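Local coordinates for protein superoxide dismutase [Mn], mitochondrial (Saccharomyces cerevisiae S288C, PDB 4F6E) that is a manganese-dependent dismutase of the iron/manganese family, probably clearing mitochondrial superoxide by turning it into hydrogen peroxide and oxygen, at residues T79-F84 / A166-E171; G127-G132 / Q150-D155; G20-L25 / Y174-Q179. The protein carries 2 engineered substitutions. One frame throughout, in Å; residues are numbered along the deposited sequence.

Contact 1: residues T79-F84 / A166-E171; sequences TNHCLF and AIDAWE. With MN (manganese (II) ion), chain E.
His81 and Asp168 meet through the manganese ion they share. His81 NE2 lies 2.2 Å from manganese and Asp168 OD2 lies 2.1 Å from it, with imidazole and carboxylate planes 87° apart; His26, His172 and water 1 complete the site. Gly77 O accepts from His81 ND1, which fixes the ring's rotation.

Hydrogen bonds settle the other carboxylate oxygen. Asp168 OD1 closes an Asx turn by accepting from Trp170 N at 3.1 Å, met from above the carboxylate plane, and it also receives a bond from the metal-bound water 1 (2.9 Å to OD1).

Packing continues beside the metal site. Phe84 CG is anti to the backbone N (chi1 -170°), which sends it toward Asp168; one ring face lies against Asp168 CB, a CH-pi contact of 4.0 Å from CB to the ring centroid. Ala166 O sits at the ring's edge, in plane, 3.2 Å from Phe84 CD1. Leu83 CB packs on Ala166 CB at 4.2 Å.

Segment 79-84 of helix 74-86 lies at 110° to segment 166-168 of strand 165-168, joining the alpha-hairpin and C-terminal domains, while backbone bonds of Ile167 to Ala134 and Ala169 to Gly132 tie the strand side to strand 132-136.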
loop_
_atom_site.group_PDB
_atom_site.type_symbol
_atom_site.label_atom_id
_atom_site.label_comp_id
_atom_site.label_asym_id
_atom_site.label_seq_id
_atom_site.Cartn_x
_atom_site.Cartn_y
_atom_site.Cartn_z
ATOM N N THR A 79 -7.183 -13.453 13.715
ATOM C CA THR A 79 -8.136 -12.592 14.413
ATOM C C THR A 79 -9.429 -12.438 13.614
ATOM O O THR A 79 -10.526 -12.561 14.169
ATOM C CB THR A 79 -7.520 -11.202 14.661
ATOM O OG1 THR A 79 -6.360 -11.346 15.495
ATOM C CG2 THR A 79 -8.518 -10.277 15.359
ATOM N N ASN A 80 -9.290 -12.174 12.320
ATOM C CA ASN A 80 -10.463 -11.895 11.487
ATOM C C ASN A 80 -11.386 -13.092 11.398
ATOM O O ASN A 80 -12.607 -12.938 11.431
ATOM C CB ASN A 80 -10.065 -11.470 10.065
ATOM C CG ASN A 80 -9.530 -10.046 9.992
ATOM O OD1 ASN A 80 -9.836 -9.188 10.827
ATOM N ND2 ASN A 80 -8.722 -9.787 8.963
ATOM N N HIS A 81 -10.814 -14.291 11.286
ATOM C CA HIS A 81 -11.652 -15.490 11.230
ATOM C C HIS A 81 -12.309 -15.793 12.556
ATOM O O HIS A 81 -13.450 -16.254 12.584
ATOM C CB HIS A 81 -10.900 -16.698 10.663
ATOM C CG HIS A 81 -10.605 -16.561 9.210
ATOM N ND1 HIS A 81 -9.512 -15.865 8.738
ATOM C CD2 HIS A 81 -11.309 -16.950 8.124
ATOM C CE1 HIS A 81 -9.531 -15.875 7.418
ATOM N NE2 HIS A 81 -10.611 -16.526 7.023
ATOM N N CYS A 82 -11.628 -15.504 13.663
ATOM C CA CYS A 82 -12.284 -15.673 14.963
ATOM C C CYS A 82 -13.509 -14.773 15.060
ATOM O O CYS A 82 -14.574 -15.212 15.504
ATOM C CB CYS A 82 -11.336 -15.369 16.120
ATOM S SG CYS A 82 -10.135 -16.684 16.436
ATOM N N LEU A 83 -13.371 -13.525 14.622
ATOM C CA LEU A 83 -14.504 -12.593 14.646
ATOM C C LEU A 83 -15.637 -13.106 13.760
ATOM O O LEU A 83 -16.808 -13.052 14.146
ATOM C CB LEU A 83 -14.077 -11.196 14.177
ATOM C CG LEU A 83 -13.098 -10.461 15.106
ATOM C CD1 LEU A 83 -12.503 -9.238 14.443
ATOM C CD2 LEU A 83 -13.797 -10.059 16.400
ATOM N N PHE A 84 -15.268 -13.583 12.574
ATOM C CA PHE A 84 -16.216 -14.050 11.566
ATOM C C PHE A 84 -17.084 -15.162 12.128
ATOM O O PHE A 84 -18.314 -15.067 12.088
ATOM C CB PHE A 84 -15.423 -14.527 10.339
ATOM C CG PHE A 84 -16.264 -14.830 9.124
ATOM C CD1 PHE A 84 -17.140 -13.886 8.613
ATOM C CD2 PHE A 84 -16.136 -16.048 8.465
ATOM C CE1 PHE A 84 -17.898 -14.158 7.478
ATOM C CE2 PHE A 84 -16.880 -16.320 7.325
ATOM C CZ PHE A 84 -17.760 -15.379 6.832
ATOM N N ALA A 166 -17.932 -8.692 11.016
ATOM C CA ALA A 166 -16.897 -8.916 10.015
ATOM C C ALA A 166 -17.470 -9.796 8.902
ATOM O O ALA A 166 -18.048 -10.834 9.193
ATOM C CB ALA A 166 -15.697 -9.586 10.660
ATOM N N ILE A 167 -17.311 -9.381 7.642
ATOM C CA ILE A 167 -17.721 -10.205 6.503
ATOM C C ILE A 167 -16.520 -10.469 5.595
ATOM O O ILE A 167 -15.877 -9.544 5.102
ATOM C CB ILE A 167 -18.836 -9.535 5.668
ATOM C CG1 ILE A 167 -20.046 -9.189 6.548
ATOM C CG2 ILE A 167 -19.245 -10.443 4.493
ATOM C CD1 ILE A 167 -20.775 -10.393 7.134
ATOM N N ASP A 168 -16.212 -11.747 5.405
ATOM C CA ASP A 168 -15.069 -12.178 4.606
ATOM C C ASP A 168 -15.389 -12.072 3.115
ATOM O O ASP A 168 -16.372 -12.647 2.651
ATOM C CB ASP A 168 -14.761 -13.630 4.981
ATOM C CG ASP A 168 -13.428 -14.114 4.478
ATOM O OD1 ASP A 168 -12.681 -13.377 3.798
ATOM O OD2 ASP A 168 -13.151 -15.285 4.778
ATOM N N ALA A 169 -14.564 -11.332 2.371
ATOM C CA ALA A 169 -14.731 -11.199 0.916
ATOM C C ALA A 169 -13.642 -11.915 0.119
ATOM O O ALA A 169 -13.574 -11.754 -1.101
ATOM C CB ALA A 169 -14.796 -9.708 0.508
ATOM N N TRP A 170 -12.788 -12.696 0.783
ATOM C CA TRP A 170 -11.846 -13.534 0.028
ATOM C C TRP A 170 -12.631 -14.534 -0.798
ATOM O O TRP A 170 -13.691 -15.005 -0.382
ATOM C CB TRP A 170 -10.920 -14.307 0.962
ATOM C CG TRP A 170 -9.784 -13.527 1.543
ATOM C CD1 TRP A 170 -9.864 -12.384 2.294
ATOM C CD2 TRP A 170 -8.395 -13.861 1.461
ATOM N NE1 TRP A 170 -8.596 -11.983 2.674
ATOM C CE2 TRP A 170 -7.683 -12.875 2.177
ATOM C CE3 TRP A 170 -7.686 -14.889 0.841
ATOM C CZ2 TRP A 170 -6.289 -12.891 2.292
ATOM C CZ3 TRP A 170 -6.309 -14.900 0.951
ATOM C CH2 TRP A 170 -5.625 -13.915 1.676
ATOM N N GLU A 171 -12.106 -14.865 -1.974
ATOM C CA GLU A 171 -12.806 -15.775 -2.857
ATOM C C GLU A 171 -13.030 -17.155 -2.221
ATOM O O GLU A 171 -14.057 -17.789 -2.486
ATOM C CB GLU A 171 -12.074 -15.865 -4.207
ATOM C CG GLU A 171 -12.210 -14.570 -5.021
ATOM C CD GLU A 171 -11.499 -14.597 -6.374
ATOM O OE1 GLU A 171 -10.341 -15.066 -6.438
ATOM O OE2 GLU A 171 -12.091 -14.085 -7.357
HETATM MN MN MN E . -11.382 -16.426 4.950
HETATM O O HOH W 1 -10.130 -14.458 4.501
#

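Contact 2: residues G127-G132 / Q150-D155; sequences GVQGSG and QTYNQD
Tyr152 packs its ring against Val128 and Gln129 of the loop 127-131, and this is the tightly packed part of the contact. Its hydroxyl oxygen accepts a nearly straight bond from Gln129 N, 2.9 Å to OH with 170° at the hydrogen. Val128 CG1 lies over one ring face, 4.1 Å from Tyr152 CE1, whereas Gln129 O approaches the ring edge in plane, 3.4 Å from the same CE1. A phenylalanine in place of Tyr152 would probably keep much of this ring packing but leave Gln129 N without the hydroxyl that accepts from it.

The backbones close in as well. Gly132 and Tyr152 form an antiparallel non-hydrogen-bonded pair, their CA atoms 4.0 Å apart, and Gly132 CA comes within 3.2 Å of Thr151 O as a CA-H...O contact. A side chain at Gly132 would collide with that carbonyl, so glycine suits the position. Next to the pair, Asn153 N gives Ser131 O a straight bond of 2.8 Å (174°) at the start of a type II' turn running from Tyr152 to Asp155. Water 2 bridges the segments here, accepting from Ser131 N and donating to Asn153 OD1 at 2.7 Å.

The fit is looser at Gln150, which is partly exposed. It runs antiparallel to the Val128 side chain, its CG facing Val128 CG2 at 4.2 Å, and its NE2 bonds to the backbone O of dimethylated Lys124.

In the loop leading into strand 132-136, Gln129 bonds to Gln69 and Asn70, and Ser131 to Ser131, of the second subunit. Within the sheet, outer strand 148-152 pairs with central strand 132-136, whose other side carries strand 165-168.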
loop_
_atom_site.group_PDB
_atom_site.type_symbol
_atom_site.label_atom_id
_atom_site.label_comp_id
_atom_site.label_asym_id
_atom_site.label_seq_id
_atom_site.Cartn_x
_atom_site.Cartn_y
_atom_site.Cartn_z
ATOM N N GLY A 127 -16.922 -3.481 -3.471
ATOM C CA GLY A 127 -15.814 -2.594 -3.785
ATOM C C GLY A 127 -14.428 -3.061 -3.393
ATOM O O GLY A 127 -13.440 -2.393 -3.703
ATOM N N VAL A 128 -14.336 -4.193 -2.704
ATOM C CA VAL A 128 -13.038 -4.789 -2.418
ATOM C C VAL A 128 -12.463 -5.360 -3.718
ATOM O O VAL A 128 -12.999 -6.314 -4.279
ATOM C CB VAL A 128 -13.123 -5.868 -1.321
ATOM C CG1 VAL A 128 -11.748 -6.506 -1.093
ATOM C CG2 VAL A 128 -13.635 -5.240 -0.014
ATOM N N GLN A 129 -11.382 -4.743 -4.187
ATOM C CA GLN A 129 -10.787 -5.093 -5.469
ATOM C C GLN A 129 -9.541 -5.945 -5.246
ATOM O O GLN A 129 -8.402 -5.480 -5.384
ATOM C CB GLN A 129 -10.474 -3.822 -6.268
ATOM C CG GLN A 129 -11.725 -3.112 -6.761
ATOM C CD GLN A 129 -11.459 -1.781 -7.452
ATOM O OE1 GLN A 129 -10.476 -1.086 -7.164
ATOM N NE2 GLN A 129 -12.345 -1.419 -8.369
ATOM N N GLY A 130 -9.783 -7.215 -4.926
ATOM C CA GLY A 130 -8.759 -8.139 -4.473
ATOM C C GLY A 130 -9.360 -8.948 -3.336
ATOM O O GLY A 130 -10.589 -9.077 -3.255
ATOM N N SER A 131 -8.511 -9.482 -2.465
ATOM C CA SER A 131 -8.976 -10.182 -1.265
ATOM C C SER A 131 -9.134 -9.168 -0.152
ATOM O O SER A 131 -8.360 -8.231 -0.072
ATOM C CB SER A 131 -7.930 -11.192 -0.795
ATOM O OG SER A 131 -7.639 -12.176 -1.780
ATOM N N GLY A 132 -10.126 -9.360 0.717
ATOM C CA GLY A 132 -10.254 -8.497 1.878
ATOM C C GLY A 132 -11.537 -8.742 2.643
ATOM O O GLY A 132 -12.139 -9.822 2.529
ATOM N N GLN A 150 -13.526 -0.947 4.778
ATOM C CA GLN A 150 -12.957 -2.045 4.012
ATOM C C GLN A 150 -11.523 -2.284 4.437
ATOM O O GLN A 150 -10.789 -1.336 4.707
ATOM C CB GLN A 150 -12.926 -1.695 2.518
ATOM C CG GLN A 150 -14.282 -1.587 1.866
ATOM C CD GLN A 150 -14.256 -0.694 0.646
ATOM O OE1 GLN A 150 -13.693 0.398 0.680
ATOM N NE2 GLN A 150 -14.872 -1.147 -0.438
ATOM N N THR A 151 -11.116 -3.545 4.485
ATOM C CA THR A 151 -9.682 -3.847 4.583
ATOM C C THR A 151 -9.265 -4.801 3.478
ATOM O O THR A 151 -10.096 -5.516 2.902
ATOM C CB THR A 151 -9.256 -4.431 5.951
ATOM O OG1 THR A 151 -9.755 -5.765 6.104
ATOM C CG2 THR A 151 -9.732 -3.563 7.109
ATOM N N TYR A 152 -7.972 -4.792 3.171
ATOM C CA TYR A 152 -7.423 -5.721 2.192
ATOM C C TYR A 152 -6.648 -6.857 2.832
ATOM O O TYR A 152 -6.078 -6.713 3.919
ATOM C CB TYR A 152 -6.570 -4.981 1.156
ATOM C CG TYR A 152 -7.434 -4.355 0.099
ATOM C CD1 TYR A 152 -7.551 -4.926 -1.163
ATOM C CD2 TYR A 152 -8.172 -3.214 0.373
ATOM C CE1 TYR A 152 -8.364 -4.354 -2.132
ATOM C CE2 TYR A 152 -8.998 -2.642 -0.590
ATOM C CZ TYR A 152 -9.087 -3.220 -1.836
ATOM O OH TYR A 152 -9.904 -2.645 -2.785
ATOM N N ASN A 153 -6.659 -8.007 2.162
ATOM C CA ASN A 153 -5.902 -9.179 2.595
ATOM C C ASN A 153 -6.304 -9.602 3.993
ATOM O O ASN A 153 -7.481 -9.848 4.212
ATOM C CB ASN A 153 -4.412 -8.910 2.424
ATOM C CG ASN A 153 -4.103 -8.514 0.999
ATOM O OD1 ASN A 153 -4.613 -9.138 0.074
ATOM N ND2 ASN A 153 -3.359 -7.432 0.815
ATOM N N GLN A 154 -5.367 -9.672 4.933
ATOM C CA GLN A 154 -5.757 -9.928 6.316
ATOM C C GLN A 154 -5.519 -8.724 7.220
ATOM O O GLN A 154 -5.379 -8.865 8.440
ATOM C CB GLN A 154 -5.105 -11.205 6.879
ATOM C CG GLN A 154 -5.525 -12.493 6.169
ATOM C CD GLN A 154 -7.025 -12.770 6.236
ATOM O OE1 GLN A 154 -7.762 -12.154 7.016
ATOM N NE2 GLN A 154 -7.480 -13.712 5.414
ATOM N N ASP A 155 -5.516 -7.528 6.636
ATOM C CA ASP A 155 -5.521 -6.330 7.466
ATOM C C ASP A 155 -6.803 -6.335 8.291
ATOM O O ASP A 155 -7.818 -6.901 7.883
ATOM C CB ASP A 155 -5.424 -5.067 6.618
ATOM C CG ASP A 155 -4.090 -4.951 5.885
ATOM O OD1 ASP A 155 -3.151 -5.714 6.200
ATOM O OD2 ASP A 155 -3.984 -4.087 4.995
HETATM O O HOH W 2 -5.649 -9.165 -2.370
#

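Contact 3: residues G20-L25 / Y174-Q179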
loop_
_atom_site.group_PDB
_atom_site.type_symbol
_atom_site.label_atom_id
_atom_site.label_comp_id
_atom_site.label_asym_id
_atom_site.label_seq_id
_atom_site.Cartn_x
_atom_site.Cartn_y
_atom_site.Cartn_z
ATOM N N GLY A 20 -21.802 -26.147 3.864
ATOM C CA GLY A 20 -21.013 -26.873 4.840
ATOM C C GLY A 20 -19.623 -27.205 4.337
ATOM O O GLY A 20 -18.675 -27.220 5.116
ATOM N N GLN A 21 -19.507 -27.477 3.037
ATOM C CA GLN A 21 -18.215 -27.802 2.434
ATOM C C GLN A 21 -17.263 -26.608 2.549
ATOM O O GLN A 21 -16.086 -26.754 2.900
ATOM C CB GLN A 21 -18.406 -28.198 0.967
ATOM C CG GLN A 21 -19.479 -29.266 0.735
ATOM C CD GLN A 21 -19.017 -30.674 1.097
ATOM O OE1 GLN A 21 -19.340 -31.189 2.174
ATOM N NE2 GLN A 21 -18.277 -31.313 0.186
ATOM N N ILE A 22 -17.780 -25.418 2.269
ATOM C CA ILE A 22 -17.002 -24.200 2.488
ATOM C C ILE A 22 -16.594 -24.023 3.948
ATOM O O ILE A 22 -15.413 -23.840 4.239
ATOM C CB ILE A 22 -17.743 -22.955 1.953
ATOM C CG1 ILE A 22 -17.768 -23.008 0.422
ATOM C CG2 ILE A 22 -17.062 -21.665 2.435
ATOM C CD1 ILE A 22 -18.452 -21.830 -0.222
ATOM N N ASN A 23 -17.548 -24.094 4.873
ATOM C CA ASN A 23 -17.194 -23.909 6.278
ATOM C C ASN A 23 -16.113 -24.888 6.732
ATOM O O ASN A 23 -15.190 -24.507 7.447
ATOM C CB ASN A 23 -18.418 -24.032 7.187
ATOM C CG ASN A 23 -19.297 -22.806 7.149
ATOM O OD1 ASN A 23 -18.854 -21.709 6.816
ATOM N ND2 ASN A 23 -20.559 -22.986 7.506
ATOM N N GLU A 24 -16.221 -26.144 6.299
ATOM C CA GLU A 24 -15.241 -27.154 6.680
ATOM C C GLU A 24 -13.831 -26.779 6.203
ATOM O O GLU A 24 -12.880 -26.820 6.978
ATOM C CB GLU A 24 -15.638 -28.533 6.141
ATOM C CG GLU A 24 -14.712 -29.647 6.593
ATOM C CD GLU A 24 -15.015 -30.984 5.930
ATOM O OE1 GLU A 24 -15.614 -31.000 4.829
ATOM O OE2 GLU A 24 -14.644 -32.025 6.514
ATOM N N LEU A 25 -13.702 -26.408 4.933
ATOM C CA LEU A 25 -12.394 -26.021 4.397
ATOM C C LEU A 25 -11.923 -24.713 5.027
ATOM O O LEU A 25 -10.740 -24.530 5.358
ATOM C CB LEU A 25 -12.487 -25.820 2.885
ATOM C CG LEU A 25 -12.633 -27.095 2.054
ATOM C CD1 LEU A 25 -12.937 -26.716 0.624
ATOM C CD2 LEU A 25 -11.361 -27.925 2.125
ATOM N N TYR A 174 -16.510 -18.108 -0.645
ATOM C CA TYR A 174 -17.744 -18.287 -1.412
ATOM C C TYR A 174 -17.610 -19.048 -2.733
ATOM O O TYR A 174 -18.623 -19.445 -3.295
ATOM C CB TYR A 174 -18.401 -16.928 -1.707
ATOM C CG TYR A 174 -17.561 -15.959 -2.544
ATOM C CD1 TYR A 174 -17.548 -16.030 -3.938
ATOM C CD2 TYR A 174 -16.809 -14.958 -1.935
ATOM C CE1 TYR A 174 -16.783 -15.145 -4.693
ATOM C CE2 TYR A 174 -16.056 -14.058 -2.683
ATOM C CZ TYR A 174 -16.044 -14.163 -4.059
ATOM O OH TYR A 174 -15.307 -13.271 -4.806
ATOM N N TYR A 175 -16.390 -19.220 -3.245
ATOM C CA TYR A 175 -16.234 -19.618 -4.650
ATOM C C TYR A 175 -16.778 -21.005 -4.988
ATOM O O TYR A 175 -17.326 -21.199 -6.076
ATOM C CB TYR A 175 -14.770 -19.484 -5.134
ATOM C CG TYR A 175 -14.707 -19.191 -6.624
ATOM C CD1 TYR A 175 -14.773 -17.889 -7.097
ATOM C CD2 TYR A 175 -14.620 -20.223 -7.561
ATOM C CE1 TYR A 175 -14.741 -17.609 -8.455
ATOM C CE2 TYR A 175 -14.583 -19.953 -8.920
ATOM C CZ TYR A 175 -14.653 -18.645 -9.360
ATOM O OH TYR A 175 -14.620 -18.369 -10.702
ATOM N N LEU A 176 -16.641 -21.960 -4.073
ATOM C CA LEU A 176 -17.102 -23.320 -4.364
ATOM C C LEU A 176 -18.601 -23.350 -4.593
ATOM O O LEU A 176 -19.115 -24.210 -5.310
ATOM C CB LEU A 176 -16.762 -24.275 -3.222
ATOM C CG LEU A 176 -15.334 -24.783 -3.125
ATOM C CD1 LEU A 176 -15.192 -25.644 -1.882
ATOM C CD2 LEU A 176 -14.961 -25.575 -4.374
ATOM N N GLN A 177 -19.300 -22.405 -3.975
ATOM C CA GLN A 177 -20.756 -22.357 -4.014
ATOM C C GLN A 177 -21.301 -21.338 -5.017
ATOM O O GLN A 177 -22.225 -21.636 -5.779
ATOM C CB GLN A 177 -21.264 -22.023 -2.607
ATOM C CG GLN A 177 -22.776 -21.898 -2.506
ATOM C CD GLN A 177 -23.243 -21.659 -1.087
ATOM O OE1 GLN A 177 -22.432 -21.547 -0.164
ATOM N NE2 GLN A 177 -24.565 -21.564 -0.904
ATOM N N TYR A 178 -20.723 -20.136 -5.018
ATOM C CA TYR A 178 -21.258 -19.026 -5.814
ATOM C C TYR A 178 -20.399 -18.688 -7.028
ATOM O O TYR A 178 -20.791 -17.853 -7.852
ATOM C CB TYR A 178 -21.372 -17.767 -4.940
ATOM C CG TYR A 178 -22.385 -17.881 -3.824
ATOM C CD1 TYR A 178 -23.720 -17.590 -4.052
ATOM C CD2 TYR A 178 -22.004 -18.280 -2.543
ATOM C CE1 TYR A 178 -24.654 -17.689 -3.042
ATOM C CE2 TYR A 178 -22.938 -18.379 -1.524
ATOM C CZ TYR A 178 -24.258 -18.086 -1.781
ATOM O OH TYR A 178 -25.206 -18.185 -0.787
ATOM N N GLN A 179 -19.234 -19.323 -7.121
ATOM C CA GLN A 179 -18.255 -18.998 -8.161
ATOM C C GLN A 179 -18.069 -17.486 -8.286
ATOM O O GLN A 179 -17.833 -16.802 -7.285
ATOM C CB GLN A 179 -18.636 -19.648 -9.501
ATOM C CG GLN A 179 -18.529 -21.160 -9.472
ATOM C CD GLN A 179 -19.743 -21.803 -8.870
ATOM O OE1 GLN A 179 -20.850 -21.670 -9.392
ATOM N NE2 GLN A 179 -19.551 -22.508 -7.760
#
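Ile22 and Leu176 carry a helix-against-helix packing that joins the two domains of the iron/manganese superoxide dismutase fold: helix 20-27 of the alpha-hairpin domain meets the short helix 175-178 of the C-terminal domain. The two side chains lie side by side and point opposite ways, with Ile22 CG1 against Leu176 CB at 4.0 Å. Their CA atoms, 6.9 Å apart, are the nearest between the two segments.

Extended beyond CB (chi2 -179°), Ile22 carries CD1 to the first turn of the partner helix. There the methyl lies 3.8 Å from Tyr174 CA, at the N-cap position, and 3.7 Å from Gln177 CB. Ile22 and Gln177 cross at about a right angle. The amide of Gln177 is held by residues preceding helix 20-27: OE1 accepts from Ser19 N and NE2 donates to Pro16 O, so polar bonds flank the apolar contact.

Leu25, one turn on from Ile22, also stands at about a right angle to Leu176, the two touching CD1 to CD1 at 3.5 Å. Both leucines have neighbours on the second subunit, Leu25 on its Asn180 and Leu176 on its Tyr175. The side chain of Ile22 is about 4 Å from that of the ligand His26, consistent with a second-shell place. Just past the end of the short helix, Gln179 CA sits over the centre of the Tyr175 ring, 3.6 Å above its plane.

Contact 1 lies about 3 Å from the centre of the chain and every touching residue in it is buried; contacts 2 and 3 are partly buried, about 11 and 17 Å from that centre. Contact 1 holds outer strand 165-168, contact 2 the other outer strand and the start of the central one, and they touch directly, Trp170 NE1 bonding Asn153 O at 2.9 Å. Contact 3 brings no strand, and reaches contact 1 through Tyr174 CE2 near Ala169 O. Contacts 1 and 3 each join the two domains, whereas contact 2 stays within the C-terminal one. Chemistry follows place: metal ligation at the core, backbone and hydroxyl bonds at the sheet's edge and adjoining loop, aliphatic packing between helices.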